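Local coordinates for 1-acyl-sn-glycerol-3-phosphate acyltransferase (Thermotoga maritima, PDB 5KYM), which catalyses transfer of an acyl chain to 1-acyl-sn-glycerol-3-phosphate, making phosphatidic acid, as an integral membrane enzyme of the HX4D acyltransferase family, at residues Ala98-Lys110 with Val114-Leu126. Residues are numbered along the deposited sequence; the frame is centred on the assembly and turned at random.
Sequences ATGAFIAKEELRK and VNWYIRYLNGVFL. With DD9 (nonane), chain F.
Ala-104 and Phe-125 meet where strands 103-104 and 124-125 pair in parallel, the helix 114-120 between them completing a beta-alpha-beta unit. Ala-104 makes two of the three backbone bonds: its N donates to Val-124 O (2.8 Å) and its O accepts from Leu-126 N nearly along the C=O axis (C=O...N 178°); the third, Val-124 N to Phe-102 O, is weak. Followed outward, Phe-125 has CB and CG near Arg-109 NH1; CD1 lies 3.5 Å from Ala-104 CB, CE1 comes within 3.5 Å of Arg-109 N, and CD2 sits over the centre of the guanidinium, 3.7 Å from Arg-109 CZ. CE2 lies near Arg-109 NE and CG, the latter over one ring face toward the rim, and CZ, the tip, reaches Arg-109 CA at 4.1 Å. The two planes are 31° apart, a tilted overlap, and a salt bridge from Arg-109 NH1 to Glu-106 OE1, its hydrogen bond weak, probably helps place the guanidinium. Ile-118, its chain stretched out (chi2 -180°), brings CD1 against both Ala-104 CB and Leu-108 CB, while its CG1 is 3.9 Å from Phe-102 CZ. Past that ring lies nonane, C9 at its edge; C4 of the alkane covers a face of Tyr-117, whose OH is hydrogen-bonded to Gly-25 O of helix 2-34. A leucine in place of Tyr-117 would probably cost that carbonyl its hydroxyl partner and the alkane its flat aromatic face. The chemistry implies an apolar seam from the strand pair to a hydrocarbon-binding pocket, with charged groups at its Phe-125 end.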
loop_
_atom_site.group_PDB
_atom_site.type_symbol
_atom_site.label_atom_id
_atom_site.label_comp_id
_atom_site.label_asym_id
_atom_site.label_seq_id
_atom_site.Cartn_x
_atom_site.Cartn_y
_atom_site.Cartn_z
ATOM N N ALA A 98 -6.439 3.491 0.773
ATOM C CA ALA A 98 -7.268 2.327 0.983
ATOM C C ALA A 98 -6.717 1.339 2.005
ATOM O O ALA A 98 -5.541 1.047 1.975
ATOM C CB ALA A 98 -7.410 1.645 -0.362
ATOM N N THR A 99 -7.563 0.808 2.871
ATOM C CA THR A 99 -7.129 -0.190 3.793
ATOM C C THR A 99 -7.552 -1.526 3.317
ATOM O O THR A 99 -8.398 -2.204 3.937
ATOM C CB THR A 99 -7.633 0.021 5.219
ATOM O OG1 THR A 99 -9.048 0.095 5.271
ATOM C CG2 THR A 99 -7.131 1.275 5.723
ATOM N N GLY A 100 -6.844 -1.959 2.269
ATOM C CA GLY A 100 -7.047 -3.254 1.630
ATOM C C GLY A 100 -6.006 -4.338 1.871
ATOM O O GLY A 100 -4.934 -4.139 2.473
ATOM N N ALA A 101 -6.370 -5.501 1.360
ATOM C CA ALA A 101 -5.488 -6.656 1.245
ATOM C C ALA A 101 -4.215 -6.397 0.435
ATOM O O ALA A 101 -4.175 -5.608 -0.459
ATOM C CB ALA A 101 -6.262 -7.761 0.574
ATOM N N PHE A 102 -3.170 -7.101 0.760
ATOM C CA PHE A 102 -1.967 -7.069 -0.021
ATOM C C PHE A 102 -1.312 -8.442 -0.015
ATOM O O PHE A 102 -1.806 -9.336 0.642
ATOM C CB PHE A 102 -1.053 -5.891 0.313
ATOM C CG PHE A 102 -0.486 -5.857 1.692
ATOM C CD1 PHE A 102 -1.144 -5.231 2.707
ATOM C CD2 PHE A 102 0.799 -6.349 1.949
ATOM C CE1 PHE A 102 -0.590 -5.226 4.030
ATOM C CE2 PHE A 102 1.396 -6.289 3.225
ATOM C CZ PHE A 102 0.704 -5.732 4.273
ATOM N N ILE A 103 -0.240 -8.612 -0.793
ATOM C CA ILE A 103 0.494 -9.883 -0.945
ATOM C C ILE A 103 1.761 -9.841 -0.086
ATOM O O ILE A 103 2.651 -9.064 -0.365
ATOM C CB ILE A 103 0.837 -10.091 -2.438
ATOM C CG1 ILE A 103 -0.320 -10.805 -3.127
ATOM C CG2 ILE A 103 2.185 -10.767 -2.668
ATOM C CD1 ILE A 103 -1.631 -10.025 -3.045
ATOM N N ALA A 104 1.872 -10.677 0.942
ATOM C CA ALA A 104 3.054 -10.609 1.826
ATOM C C ALA A 104 4.031 -11.764 1.588
ATOM O O ALA A 104 3.623 -12.836 1.226
ATOM C CB ALA A 104 2.608 -10.585 3.295
ATOM N N LYS A 105 5.315 -11.529 1.839
ATOM C CA LYS A 105 6.359 -12.581 1.861
ATOM C C LYS A 105 5.876 -13.621 2.841
ATOM O O LYS A 105 5.375 -13.191 3.886
ATOM C CB LYS A 105 7.682 -12.043 2.458
ATOM C CG LYS A 105 8.350 -10.803 1.838
ATOM C CD LYS A 105 8.908 -9.850 2.918
ATOM C CE LYS A 105 10.108 -9.028 2.437
ATOM N NZ LYS A 105 9.702 -7.734 1.810
ATOM N N GLU A 106 6.032 -14.937 2.572
ATOM C CA GLU A 106 5.687 -15.952 3.619
ATOM C C GLU A 106 6.242 -15.571 5.014
ATOM O O GLU A 106 5.540 -15.703 6.000
ATOM C CB GLU A 106 6.123 -17.395 3.267
ATOM C CG GLU A 106 5.874 -18.458 4.377
ATOM C CD GLU A 106 4.419 -18.476 4.891
ATOM O OE1 GLU A 106 3.498 -18.582 4.022
ATOM O OE2 GLU A 106 4.189 -18.367 6.141
ATOM N N GLU A 107 7.483 -15.068 5.056
ATOM C CA GLU A 107 8.177 -14.629 6.287
ATOM C C GLU A 107 7.256 -13.975 7.283
ATOM O O GLU A 107 7.330 -14.244 8.476
ATOM C CB GLU A 107 9.263 -13.568 6.009
ATOM C CG GLU A 107 10.618 -14.085 5.632
ATOM C CD GLU A 107 10.616 -14.705 4.244
ATOM O OE1 GLU A 107 9.557 -14.644 3.556
ATOM O OE2 GLU A 107 11.672 -15.269 3.829
ATOM N N LEU A 108 6.410 -13.081 6.780
ATOM C CA LEU A 108 5.710 -12.077 7.593
ATOM C C LEU A 108 4.710 -12.605 8.601
ATOM O O LEU A 108 4.569 -11.969 9.636
ATOM C CB LEU A 108 5.062 -11.035 6.692
ATOM C CG LEU A 108 5.982 -9.958 6.118
ATOM C CD1 LEU A 108 5.349 -9.256 4.937
ATOM C CD2 LEU A 108 6.294 -9.005 7.239
ATOM N N ARG A 109 4.103 -13.773 8.318
ATOM C CA ARG A 109 3.257 -14.497 9.279
ATOM C C ARG A 109 3.862 -14.606 10.679
ATOM O O ARG A 109 3.151 -14.573 11.668
ATOM C CB ARG A 109 2.991 -15.881 8.752
ATOM C CG ARG A 109 1.573 -16.377 8.973
ATOM C CD ARG A 109 1.352 -17.599 8.073
ATOM N NE ARG A 109 -0.042 -17.794 7.625
ATOM C CZ ARG A 109 -0.400 -18.220 6.402
ATOM N NH1 ARG A 109 0.519 -18.491 5.463
ATOM N NH2 ARG A 109 -1.695 -18.355 6.090
ATOM N N LYS A 110 5.178 -14.754 10.735
ATOM C CA LYS A 110 5.923 -14.975 11.977
ATOM C C LYS A 110 6.133 -13.677 12.757
ATOM O O LYS A 110 6.191 -13.728 13.971
ATOM C CB LYS A 110 7.268 -15.712 11.687
ATOM N N VAL A 114 2.259 -7.379 13.037
ATOM C CA VAL A 114 2.094 -7.294 11.582
ATOM C C VAL A 114 1.203 -8.421 11.023
ATOM O O VAL A 114 0.315 -8.184 10.219
ATOM C CB VAL A 114 3.468 -7.292 10.809
ATOM C CG1 VAL A 114 3.272 -7.299 9.294
ATOM C CG2 VAL A 114 4.308 -6.092 11.174
ATOM N N ASN A 115 1.449 -9.645 11.439
ATOM C CA ASN A 115 0.655 -10.776 10.946
ATOM C C ASN A 115 -0.836 -10.629 11.263
ATOM O O ASN A 115 -1.692 -10.941 10.412
ATOM C CB ASN A 115 1.170 -12.110 11.485
ATOM C CG ASN A 115 1.328 -12.096 12.982
ATOM O OD1 ASN A 115 1.636 -11.044 13.567
ATOM N ND2 ASN A 115 1.101 -13.233 13.624
ATOM N N TRP A 116 -1.151 -10.155 12.461
ATOM C CA TRP A 116 -2.552 -9.959 12.848
ATOM C C TRP A 116 -3.153 -8.946 11.925
ATOM O O TRP A 116 -4.273 -9.086 11.485
ATOM C CB TRP A 116 -2.773 -9.412 14.265
ATOM C CG TRP A 116 -2.017 -10.012 15.337
ATOM C CD1 TRP A 116 -1.662 -11.292 15.448
ATOM C CD2 TRP A 116 -1.533 -9.338 16.497
ATOM N NE1 TRP A 116 -0.966 -11.481 16.603
ATOM C CE2 TRP A 116 -0.880 -10.300 17.283
ATOM C CE3 TRP A 116 -1.589 -8.004 16.954
ATOM C CZ2 TRP A 116 -0.267 -9.992 18.523
ATOM C CZ3 TRP A 116 -0.977 -7.680 18.199
ATOM C CH2 TRP A 116 -0.327 -8.688 18.966
ATOM N N TYR A 117 -2.436 -7.879 11.651
ATOM C CA TYR A 117 -3.022 -6.876 10.797
ATOM C C TYR A 117 -3.047 -7.264 9.313
ATOM O O TYR A 117 -4.039 -6.966 8.625
ATOM C CB TYR A 117 -2.462 -5.505 11.149
ATOM C CG TYR A 117 -3.163 -4.958 12.377
ATOM C CD1 TYR A 117 -4.407 -4.352 12.270
ATOM C CD2 TYR A 117 -2.623 -5.095 13.603
ATOM C CE1 TYR A 117 -5.070 -3.869 13.360
ATOM C CE2 TYR A 117 -3.244 -4.591 14.706
ATOM C CZ TYR A 117 -4.474 -4.004 14.589
ATOM O OH TYR A 117 -5.083 -3.492 15.726
ATOM N N ILE A 118 -2.046 -8.003 8.835
ATOM C CA ILE A 118 -2.103 -8.535 7.464
ATOM C C ILE A 118 -3.297 -9.434 7.276
ATOM O O ILE A 118 -3.963 -9.359 6.265
ATOM C CB ILE A 118 -0.849 -9.344 7.068
ATOM C CG1 ILE A 118 0.381 -8.427 7.032
ATOM C CG2 ILE A 118 -1.068 -10.012 5.714
ATOM C CD1 ILE A 118 1.697 -9.064 6.656
ATOM N N ARG A 119 -3.519 -10.320 8.243
ATOM C CA ARG A 119 -4.690 -11.175 8.261
ATOM C C ARG A 119 -5.963 -10.364 8.339
ATOM O O ARG A 119 -6.856 -10.621 7.562
ATOM C CB ARG A 119 -4.637 -12.150 9.416
ATOM C CG ARG A 119 -3.756 -13.360 9.155
ATOM C CD ARG A 119 -4.145 -14.590 10.039
ATOM N NE ARG A 119 -3.595 -14.437 11.394
ATOM C CZ ARG A 119 -2.295 -14.536 11.709
ATOM N NH1 ARG A 119 -1.358 -14.843 10.782
ATOM N NH2 ARG A 119 -1.917 -14.321 12.968
ATOM N N TYR A 120 -6.052 -9.365 9.222
ATOM C CA TYR A 120 -7.291 -8.591 9.335
ATOM C C TYR A 120 -7.651 -7.941 8.006
ATOM O O TYR A 120 -8.819 -7.946 7.621
ATOM C CB TYR A 120 -7.229 -7.520 10.414
ATOM C CG TYR A 120 -8.605 -6.997 10.820
ATOM C CD1 TYR A 120 -9.232 -6.044 10.084
ATOM C CD2 TYR A 120 -9.238 -7.454 11.982
ATOM C CE1 TYR A 120 -10.491 -5.558 10.437
ATOM C CE2 TYR A 120 -10.472 -6.975 12.360
ATOM C CZ TYR A 120 -11.115 -6.027 11.579
ATOM O OH TYR A 120 -12.379 -5.514 11.877
ATOM N N LEU A 121 -6.650 -7.422 7.289
ATOM C CA LEU A 121 -6.870 -6.821 5.970
ATOM C C LEU A 121 -7.145 -7.815 4.860
ATOM O O LEU A 121 -7.175 -7.422 3.683
ATOM C CB LEU A 121 -5.668 -5.941 5.586
ATOM C CG LEU A 121 -5.527 -4.688 6.461
ATOM C CD1 LEU A 121 -4.104 -4.157 6.424
ATOM C CD2 LEU A 121 -6.557 -3.612 6.052
ATOM N N ASN A 122 -7.334 -9.085 5.237
ATOM C CA ASN A 122 -7.513 -10.199 4.319
ATOM C C ASN A 122 -6.387 -10.380 3.333
ATOM O O ASN A 122 -6.617 -10.858 2.247
ATOM C CB ASN A 122 -8.845 -10.058 3.590
ATOM C CG ASN A 122 -9.901 -10.913 4.175
ATOM O OD1 ASN A 122 -10.360 -11.867 3.547
ATOM N ND2 ASN A 122 -10.295 -10.590 5.386
ATOM N N GLY A 123 -5.160 -10.039 3.708
ATOM C CA GLY A 123 -3.984 -10.258 2.836
ATOM C C GLY A 123 -3.739 -11.699 2.398
ATOM O O GLY A 123 -4.519 -12.551 2.651
ATOM N N VAL A 124 -2.637 -11.940 1.702
ATOM C CA VAL A 124 -2.422 -13.182 0.916
ATOM C C VAL A 124 -0.929 -13.346 0.941
ATOM O O VAL A 124 -0.212 -12.492 0.378
ATOM C CB VAL A 124 -2.839 -13.060 -0.570
ATOM C CG1 VAL A 124 -2.398 -14.262 -1.343
ATOM C CG2 VAL A 124 -4.346 -12.872 -0.702
ATOM N N PHE A 125 -0.501 -14.408 1.641
ATOM C CA PHE A 125 0.889 -14.717 1.769
ATOM C C PHE A 125 1.374 -15.582 0.552
ATOM O O PHE A 125 0.591 -16.310 -0.095
ATOM C CB PHE A 125 1.154 -15.413 3.099
ATOM C CG PHE A 125 0.875 -14.574 4.357
ATOM C CD1 PHE A 125 1.811 -13.673 4.841
ATOM C CD2 PHE A 125 -0.287 -14.780 5.132
ATOM C CE1 PHE A 125 1.567 -12.929 6.011
ATOM C CE2 PHE A 125 -0.516 -14.044 6.288
ATOM C CZ PHE A 125 0.405 -13.109 6.722
ATOM N N LEU A 126 2.671 -15.417 0.245
ATOM C CA LEU A 126 3.456 -16.249 -0.647
ATOM C C LEU A 126 4.482 -17.078 0.146
ATOM O O LEU A 126 4.634 -18.317 -0.058
ATOM C CB LEU A 126 4.195 -15.353 -1.617
ATOM C CG LEU A 126 3.358 -14.628 -2.708
ATOM C CD1 LEU A 126 4.306 -13.980 -3.739
ATOM C CD2 LEU A 126 2.298 -15.501 -3.426
HETATM C C1 DD9 F . -3.548 0.321 15.679
HETATM C C2 DD9 F . -3.375 -0.827 14.699
HETATM C C3 DD9 F . -2.238 -0.494 13.755
HETATM C C4 DD9 F . -1.998 -1.663 12.814
HETATM C C5 DD9 F . -1.129 -1.217 11.634
HETATM C C6 DD9 F . -1.084 -2.349 10.616
HETATM C C7 DD9 F . 0.061 -2.301 9.605
HETATM C C8 DD9 F . -0.157 -3.461 8.609
HETATM C C9 DD9 F . 1.145 -3.867 7.907
HETATM O O HOH W 1 -9.004 -5.251 3.451
#